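Local structure of flavin prenyltransferase UbiX (Methanocaldococcus jannaschii, 6M8V) at residues 1-7 against 27-33; 82-86 against 117-121. The protein probably makes prenylated FMN, the cofactor of UbiD-type decarboxylases, by joining a dimethylallyl group from dimethylallyl phosphate to N5 and C6 of the flavin, without a metal. The contacts are given in a common frame with arbitrary orientation. Numbering follows the deposited sequence.

Contact 1: 1-7 against 27-33; sequences MKIIVCI and AEVNLII
Strands 2-7 and 28-33 run side by side as parallel neighbours, their axes 4.7 Å apart at closest and crossing at -21°. The register is unbroken, from Lys2 beside Glu28 (CA to CA 4.7 Å) to Ile7 beside Ile33 (CA to CA 4.8 Å). Six backbone hydrogen bonds join them. Ile3 and Val5 each bond to the residues flanking their partners, and Met1 O and Ile7 N complete the ladder: Ile3 N gives to Glu28 O (2.9 Å), Val5 N to Asn30 O (2.7 Å) and Ile7 N to Ile32 O (2.9 Å), while Glu28 N gives to Met1 O (2.9 Å), Asn30 N to Ile3 O (2.9 Å) and Ile32 N to Val5 O (3.0 Å). Lys2, Ile4 and Cys6 turn their backbone polar groups the other way, to strand 78-84, and Lys2 N is also taken by the Asp77 carboxylate (OD2). Val29 N bonds to Thr57 OG1, and Ile7 O takes a weak hydrogen bond from Ser34 OG.

Ile3, Val5, Ile7, Val29, Leu31 and Ile33 share one face, where helix 13-22 of this beta-alpha-beta unit packs; Ile7 CD1 meets Leu31 CD1 at 3.8 Å. On the other, Ile4 (m, m) brings CD1 to 3.7 Å from Asn30 CB, and Cys6 SG lies 4.2 Å from Ile32 CD1, beneath helix 100-110. The all-trans Lys2 reaches past Glu28: its NZ stays 4.5 Å from Glu28 OE1, beyond a salt bridge, and bonds weakly to Lys75 O. Asn30 OD1 is buried without a partner. Cohesion of these central strands thus rests on main-chain bonding and aliphatic packing, with little owed to side-chain polarity.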
loop_
_atom_site.group_PDB
_atom_site.type_symbol
_atom_site.label_atom_id
_atom_site.label_comp_id
_atom_site.label_asym_id
_atom_site.label_seq_id
_atom_site.Cartn_x
_atom_site.Cartn_y
_atom_site.Cartn_z
ATOM N N MET A 1 -16.689 -37.632 0.390
ATOM C CA MET A 1 -15.793 -36.483 0.272
ATOM C C MET A 1 -14.825 -36.679 -0.891
ATOM O O MET A 1 -14.094 -37.669 -0.941
ATOM C CB MET A 1 -15.026 -36.262 1.580
ATOM C CG MET A 1 -13.982 -35.163 1.526
ATOM S SD MET A 1 -13.420 -34.636 3.160
ATOM C CE MET A 1 -14.815 -33.649 3.703
ATOM N N LYS A 2 -14.832 -35.740 -1.832
ATOM C CA LYS A 2 -13.980 -35.806 -3.014
ATOM C C LYS A 2 -12.783 -34.877 -2.824
ATOM O O LYS A 2 -12.945 -33.654 -2.746
ATOM C CB LYS A 2 -14.768 -35.433 -4.270
ATOM C CG LYS A 2 -14.098 -35.829 -5.580
ATOM C CD LYS A 2 -14.900 -35.334 -6.775
ATOM C CE LYS A 2 -14.280 -35.777 -8.094
ATOM N NZ LYS A 2 -15.071 -35.287 -9.262
ATOM N N ILE A 3 -11.588 -35.460 -2.757
ATOM C CA ILE A 3 -10.362 -34.734 -2.462
ATOM C C ILE A 3 -9.410 -34.888 -3.639
ATOM O O ILE A 3 -9.146 -36.009 -4.085
ATOM C CB ILE A 3 -9.710 -35.237 -1.161
ATOM C CG1 ILE A 3 -10.683 -35.077 0.008
ATOM C CG2 ILE A 3 -8.404 -34.490 -0.886
ATOM C CD1 ILE A 3 -10.247 -35.795 1.272
ATOM N N ILE A 4 -8.897 -33.766 -4.135
ATOM C CA ILE A 4 -7.888 -33.767 -5.187
ATOM C C ILE A 4 -6.517 -33.692 -4.525
ATOM O O ILE A 4 -6.205 -32.717 -3.833
ATOM C CB ILE A 4 -8.092 -32.597 -6.166
ATOM C CG1 ILE A 4 -9.580 -32.348 -6.421
ATOM C CG2 ILE A 4 -7.353 -32.850 -7.475
ATOM C CD1 ILE A 4 -10.254 -33.426 -7.236
ATOM N N VAL A 5 -5.702 -34.722 -4.722
ATOM C CA VAL A 5 -4.339 -34.751 -4.206
ATOM C C VAL A 5 -3.395 -34.441 -5.359
ATOM O O VAL A 5 -3.407 -35.134 -6.384
ATOM C CB VAL A 5 -4.005 -36.104 -3.558
ATOM C CG1 VAL A 5 -2.530 -36.163 -3.198
ATOM C CG2 VAL A 5 -4.865 -36.325 -2.325
ATOM N N CYS A 6 -2.586 -33.393 -5.199
ATOM C CA CYS A 6 -1.668 -32.932 -6.233
ATOM C C CYS A 6 -0.246 -33.022 -5.699
ATOM O O CYS A 6 0.084 -32.373 -4.701
ATOM C CB CYS A 6 -1.988 -31.493 -6.653
ATOM S SG CYS A 6 -3.728 -31.162 -7.082
ATOM N N ILE A 7 0.592 -33.807 -6.371
ATOM C CA ILE A 7 1.990 -33.991 -5.992
ATOM C C ILE A 7 2.853 -33.199 -6.962
ATOM O O ILE A 7 2.825 -33.448 -8.172
ATOM C CB ILE A 7 2.395 -35.474 -5.999
ATOM C CG1 ILE A 7 1.297 -36.340 -5.372
ATOM C CG2 ILE A 7 3.727 -35.661 -5.279
ATOM C CD1 ILE A 7 1.654 -37.825 -5.279
ATOM N N ALA A 27 -12.351 -41.660 1.418
ATOM C CA ALA A 27 -12.717 -40.540 0.563
ATOM C C ALA A 27 -12.475 -40.916 -0.890
ATOM O O ALA A 27 -11.628 -41.760 -1.193
ATOM C CB ALA A 27 -11.925 -39.271 0.918
ATOM N N GLU A 28 -13.235 -40.279 -1.781
ATOM C CA GLU A 28 -12.989 -40.380 -3.215
ATOM C C GLU A 28 -11.809 -39.479 -3.549
ATOM O O GLU A 28 -11.896 -38.253 -3.422
ATOM C CB GLU A 28 -14.228 -39.986 -4.014
ATOM C CG GLU A 28 -14.117 -40.284 -5.507
ATOM C CD GLU A 28 -15.229 -39.651 -6.322
ATOM O OE1 GLU A 28 -15.048 -39.475 -7.549
ATOM O OE2 GLU A 28 -16.282 -39.325 -5.738
ATOM N N VAL A 29 -10.704 -40.079 -3.973
ATOM C CA VAL A 29 -9.444 -39.372 -4.143
ATOM C C VAL A 29 -9.119 -39.310 -5.627
ATOM O O VAL A 29 -9.028 -40.347 -6.296
ATOM C CB VAL A 29 -8.313 -40.046 -3.355
ATOM C CG1 VAL A 29 -6.983 -39.380 -3.662
ATOM C CG2 VAL A 29 -8.614 -39.997 -1.861
ATOM N N ASN A 30 -8.953 -38.095 -6.141
ATOM C CA ASN A 30 -8.410 -37.872 -7.474
ATOM C C ASN A 30 -6.964 -37.409 -7.344
ATOM O O ASN A 30 -6.646 -36.565 -6.502
ATOM C CB ASN A 30 -9.234 -36.840 -8.244
ATOM C CG ASN A 30 -10.622 -37.345 -8.597
ATOM O OD1 ASN A 30 -11.183 -38.184 -7.897
ATOM N ND2 ASN A 30 -11.182 -36.832 -9.685
ATOM N N LEU A 31 -6.091 -37.979 -8.169
ATOM C CA LEU A 31 -4.655 -37.789 -8.041
ATOM C C LEU A 31 -4.086 -37.184 -9.313
ATOM O O LEU A 31 -4.432 -37.603 -10.422
ATOM C CB LEU A 31 -3.957 -39.117 -7.741
ATOM C CG LEU A 31 -2.436 -39.156 -7.576
ATOM C CD1 LEU A 31 -1.979 -38.324 -6.385
ATOM C CD2 LEU A 31 -1.987 -40.596 -7.422
ATOM N N ILE A 32 -3.220 -36.188 -9.143
ATOM C CA ILE A 32 -2.430 -35.619 -10.227
ATOM C C ILE A 32 -0.982 -35.562 -9.761
ATOM O O ILE A 32 -0.707 -35.138 -8.634
ATOM C CB ILE A 32 -2.919 -34.214 -10.633
ATOM C CG1 ILE A 32 -4.445 -34.168 -10.721
ATOM C CG2 ILE A 32 -2.284 -33.793 -11.953
ATOM C CD1 ILE A 32 -5.018 -32.758 -10.729
ATOM N N ILE A 33 -0.062 -35.988 -10.623
ATOM C CA ILE A 33 1.366 -36.012 -10.316
ATOM C C ILE A 33 2.095 -35.284 -11.436
ATOM O O ILE A 33 1.983 -35.671 -12.607
ATOM C CB ILE A 33 1.900 -37.449 -10.156
ATOM C CG1 ILE A 33 1.069 -38.222 -9.128
ATOM C CG2 ILE A 33 3.364 -37.435 -9.743
ATOM C CD1 ILE A 33 1.424 -39.701 -9.023
#

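Contact 2: 82-86 against 117-121; sequences VPCSM and IMPRE. With FMN (flavin mononucleotide), chain B; PO4 (phosphate ion), chain C.
Met86, Cys84 and Met118 bury the most surface where the end of strand 78-84 meets strand 114-119 at the flavin site. A cis peptide precedes Pro83 as the chain turns at Val82 and Pro83. Cys84 then pairs in parallel with Pro119, CA to CA 4.3 Å: Cys84 N gives to Met118 O (2.8 Å), and Cys84 O accepts Arg120 N (3.2 Å) and a CA-H...O contact from Pro119 CA (3.2 Å). Cys84, chi1 t, rests CB 4.4 Å from Pro119 CB. Met118, chi1 m and chi2 t, sets SD 3.7 Å from Val82 CG2 and also packs on helix 156-171.

Met86 opens helix 86-94 with chi1 and chi2 both m, curling so that CE lies 3.6 Å from Pro119 CB and SD 3.5 Å from Glu121 CB. Its N gives to FMN O2 (2.7 Å), Arg120 O accepts FMN N3 (2.8 Å), and Arg120 NH2 gives to FMN O4 (2.7 Å), so both segments read the pyrimidine edge. Ser85, the N-cap, sends OG to FMN O2P at a very short 2.4 Å.

Arg120 NH2 also bonds weakly to O4 of a phosphate ion (3.0 Å), probably from the crystallisation liquor. Tyr150 of the second subunit, predicted to bind dimethylallyl phosphate, holds the same ion, a position consistent with the substrate phosphate site. Glu121 forms salt bridges to Arg103 and Lys110 of the third subunit. Apolar packing and two strand bonds therefore probably help to hold complementary donors and acceptors around the flavin at a subunit junction.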
loop_
_atom_site.group_PDB
_atom_site.type_symbol
_atom_site.label_atom_id
_atom_site.label_comp_id
_atom_site.label_asym_id
_atom_site.label_seq_id
_atom_site.Cartn_x
_atom_site.Cartn_y
_atom_site.Cartn_z
ATOM N N VAL A 82 0.556 -31.495 -2.025
ATOM C CA VAL A 82 1.533 -32.052 -1.092
ATOM C C VAL A 82 2.533 -32.925 -1.843
ATOM O O VAL A 82 2.133 -33.866 -2.544
ATOM C CB VAL A 82 0.845 -32.853 0.026
ATOM C CG1 VAL A 82 -0.153 -33.854 -0.557
ATOM C CG2 VAL A 82 1.883 -33.568 0.864
ATOM N N PRO A 83 3.834 -32.617 -1.782
ATOM C CA PRO A 83 4.319 -31.329 -1.284
ATOM C C PRO A 83 4.118 -30.258 -2.354
ATOM O O PRO A 83 3.847 -30.610 -3.502
ATOM C CB PRO A 83 5.799 -31.595 -1.027
ATOM C CG PRO A 83 6.154 -32.623 -2.053
ATOM C CD PRO A 83 4.942 -33.510 -2.167
ATOM N N CYS A 84 4.242 -28.984 -1.999
ATOM C CA CYS A 84 4.064 -27.892 -2.947
ATOM C C CYS A 84 5.427 -27.295 -3.261
ATOM O O CYS A 84 6.089 -26.757 -2.368
ATOM C CB CYS A 84 3.126 -26.819 -2.390
ATOM S SG CYS A 84 2.690 -25.521 -3.582
ATOM N N SER A 85 5.851 -27.401 -4.518
ATOM C CA SER A 85 7.102 -26.786 -4.925
ATOM C C SER A 85 6.976 -25.262 -4.896
ATOM O O SER A 85 5.874 -24.708 -4.852
ATOM C CB SER A 85 7.497 -27.268 -6.320
ATOM O OG SER A 85 6.577 -26.803 -7.294
ATOM N N MET A 86 8.124 -24.577 -4.897
ATOM C CA MET A 86 8.080 -23.117 -4.924
ATOM C C MET A 86 7.546 -22.624 -6.260
ATOM O O MET A 86 6.829 -21.617 -6.317
ATOM C CB MET A 86 9.463 -22.527 -4.640
ATOM C CG MET A 86 10.015 -22.804 -3.237
ATOM S SD MET A 86 8.910 -22.417 -1.867
ATOM C CE MET A 86 8.050 -23.969 -1.597
ATOM N N ILE A 117 -2.278 -26.181 0.791
ATOM C CA ILE A 117 -0.979 -26.247 0.132
ATOM C C ILE A 117 0.084 -26.466 1.194
ATOM O O ILE A 117 0.003 -25.905 2.291
ATOM C CB ILE A 117 -0.677 -24.978 -0.695
ATOM C CG1 ILE A 117 -0.666 -23.741 0.197
ATOM C CG2 ILE A 117 -1.710 -24.805 -1.797
ATOM C CD1 ILE A 117 -0.047 -22.520 -0.463
ATOM N N MET A 118 1.085 -27.281 0.865
ATOM C CA MET A 118 2.154 -27.654 1.794
ATOM C C MET A 118 3.503 -27.324 1.173
ATOM O O MET A 118 4.222 -28.216 0.700
ATOM C CB MET A 118 2.056 -29.138 2.150
ATOM C CG MET A 118 0.629 -29.558 2.457
ATOM S SD MET A 118 0.494 -31.139 3.295
ATOM C CE MET A 118 1.344 -30.809 4.838
ATOM N N PRO A 119 3.889 -26.047 1.160
ATOM C CA PRO A 119 5.158 -25.664 0.524
ATOM C C PRO A 119 6.353 -26.200 1.305
ATOM O O PRO A 119 6.453 -26.015 2.519
ATOM C CB PRO A 119 5.112 -24.132 0.535
ATOM C CG PRO A 119 4.205 -23.801 1.669
ATOM C CD PRO A 119 3.175 -24.887 1.723
ATOM N N ARG A 120 7.263 -26.863 0.593
ATOM C CA ARG A 120 8.437 -27.507 1.182
ATOM C C ARG A 120 9.682 -26.798 0.667
ATOM O O ARG A 120 10.073 -26.976 -0.494
ATOM C CB ARG A 120 8.477 -28.997 0.837
ATOM C CG ARG A 120 8.925 -29.943 1.972
ATOM C CD ARG A 120 10.365 -29.691 2.458
ATOM N NE ARG A 120 11.297 -29.420 1.371
ATOM C CZ ARG A 120 12.551 -29.012 1.537
ATOM N NH1 ARG A 120 13.041 -28.827 2.754
ATOM N NH2 ARG A 120 13.312 -28.771 0.474
ATOM N N GLU A 121 10.303 -26.005 1.532
ATOM C CA GLU A 121 11.507 -25.265 1.194
ATOM C C GLU A 121 12.153 -24.801 2.488
ATOM O O GLU A 121 11.469 -24.601 3.497
ATOM C CB GLU A 121 11.201 -24.063 0.287
ATOM C CG GLU A 121 12.436 -23.351 -0.250
ATOM C CD GLU A 121 13.447 -24.323 -0.843
ATOM O OE1 GLU A 121 14.308 -24.830 -0.085
ATOM O OE2 GLU A 121 13.381 -24.580 -2.065
HETATM N N1 FMN B . 11.736 -27.106 -5.355
HETATM C C2 FMN B . 11.207 -26.611 -4.182
HETATM O O2 FMN B . 10.604 -25.552 -4.239
HETATM N N3 FMN B . 11.349 -27.280 -2.971
HETATM C C4 FMN B . 12.035 -28.488 -2.958
HETATM O O4 FMN B . 12.193 -29.144 -1.925
HETATM C C4A FMN B . 12.567 -28.986 -4.139
HETATM N N5 FMN B . 13.246 -30.177 -4.094
HETATM C C5A FMN B . 13.778 -30.690 -5.249
HETATM C C6 FMN B . 14.454 -31.893 -5.177
HETATM C C7 FMN B . 15.003 -32.431 -6.324
HETATM C C7M FMN B . 15.727 -33.734 -6.234
HETATM C C8 FMN B . 14.876 -31.773 -7.539
HETATM C C8M FMN B . 15.477 -32.383 -8.768
HETATM C C9 FMN B . 14.196 -30.562 -7.614
HETATM C C9A FMN B . 13.642 -30.017 -6.461
HETATM N N10 FMN B . 12.957 -28.816 -6.512
HETATM C C10 FMN B . 12.423 -28.300 -5.343
HETATM C "C1'" FMN B . 12.815 -28.070 -7.815
HETATM C "C2'" FMN B . 11.425 -28.214 -8.425
HETATM O "O2'" FMN B . 11.176 -29.568 -8.730
HETATM C "C3'" FMN B . 11.283 -27.396 -9.700
HETATM O "O3'" FMN B . 11.114 -26.030 -9.380
HETATM C "C4'" FMN B . 10.129 -27.910 -10.561
HETATM O "O4'" FMN B . 10.009 -27.103 -11.708
HETATM C "C5'" FMN B . 8.790 -27.954 -9.831
HETATM O "O5'" FMN B . 7.770 -28.218 -10.776
HETATM P P FMN B . 6.330 -28.808 -10.341
HETATM O O1P FMN B . 6.519 -30.188 -9.778
HETATM O O2P FMN B . 5.755 -27.919 -9.265
HETATM O O3P FMN B . 5.409 -28.839 -11.535
HETATM P P PO4 C . 16.886 -27.429 -0.931
HETATM O O1 PO4 C . 17.263 -28.342 -2.076
HETATM O O2 PO4 C . 17.284 -28.049 0.390
HETATM O O3 PO4 C . 17.595 -26.102 -1.080
HETATM O O4 PO4 C . 15.389 -27.219 -0.960
#

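From the N terminus, the chain leaves strand 2-7, passes through helix 13-22 and returns in strand 28-33, so contact 1 closes a beta-alpha-beta crossover. Contact 2 opens only after that loop is complete; its own longer loop, from 82-86 to 117-121, includes helices 86-94 and 100-110. The two closures are therefore in series, with centres 16 Å apart. They meet in one parallel sheet, where strand 2-7 lies between 28-33 and 78-84: Cys6 O and Val82 N, 2.9 Å apart, probably hydrogen-bond, and Ile7 CG2 packs 4.0 Å from Pro83 CD. Together they link four strands adjacent in the sheet, from 28-33 across to 114-119, whose C-terminal ends lead into FMN-binding residues.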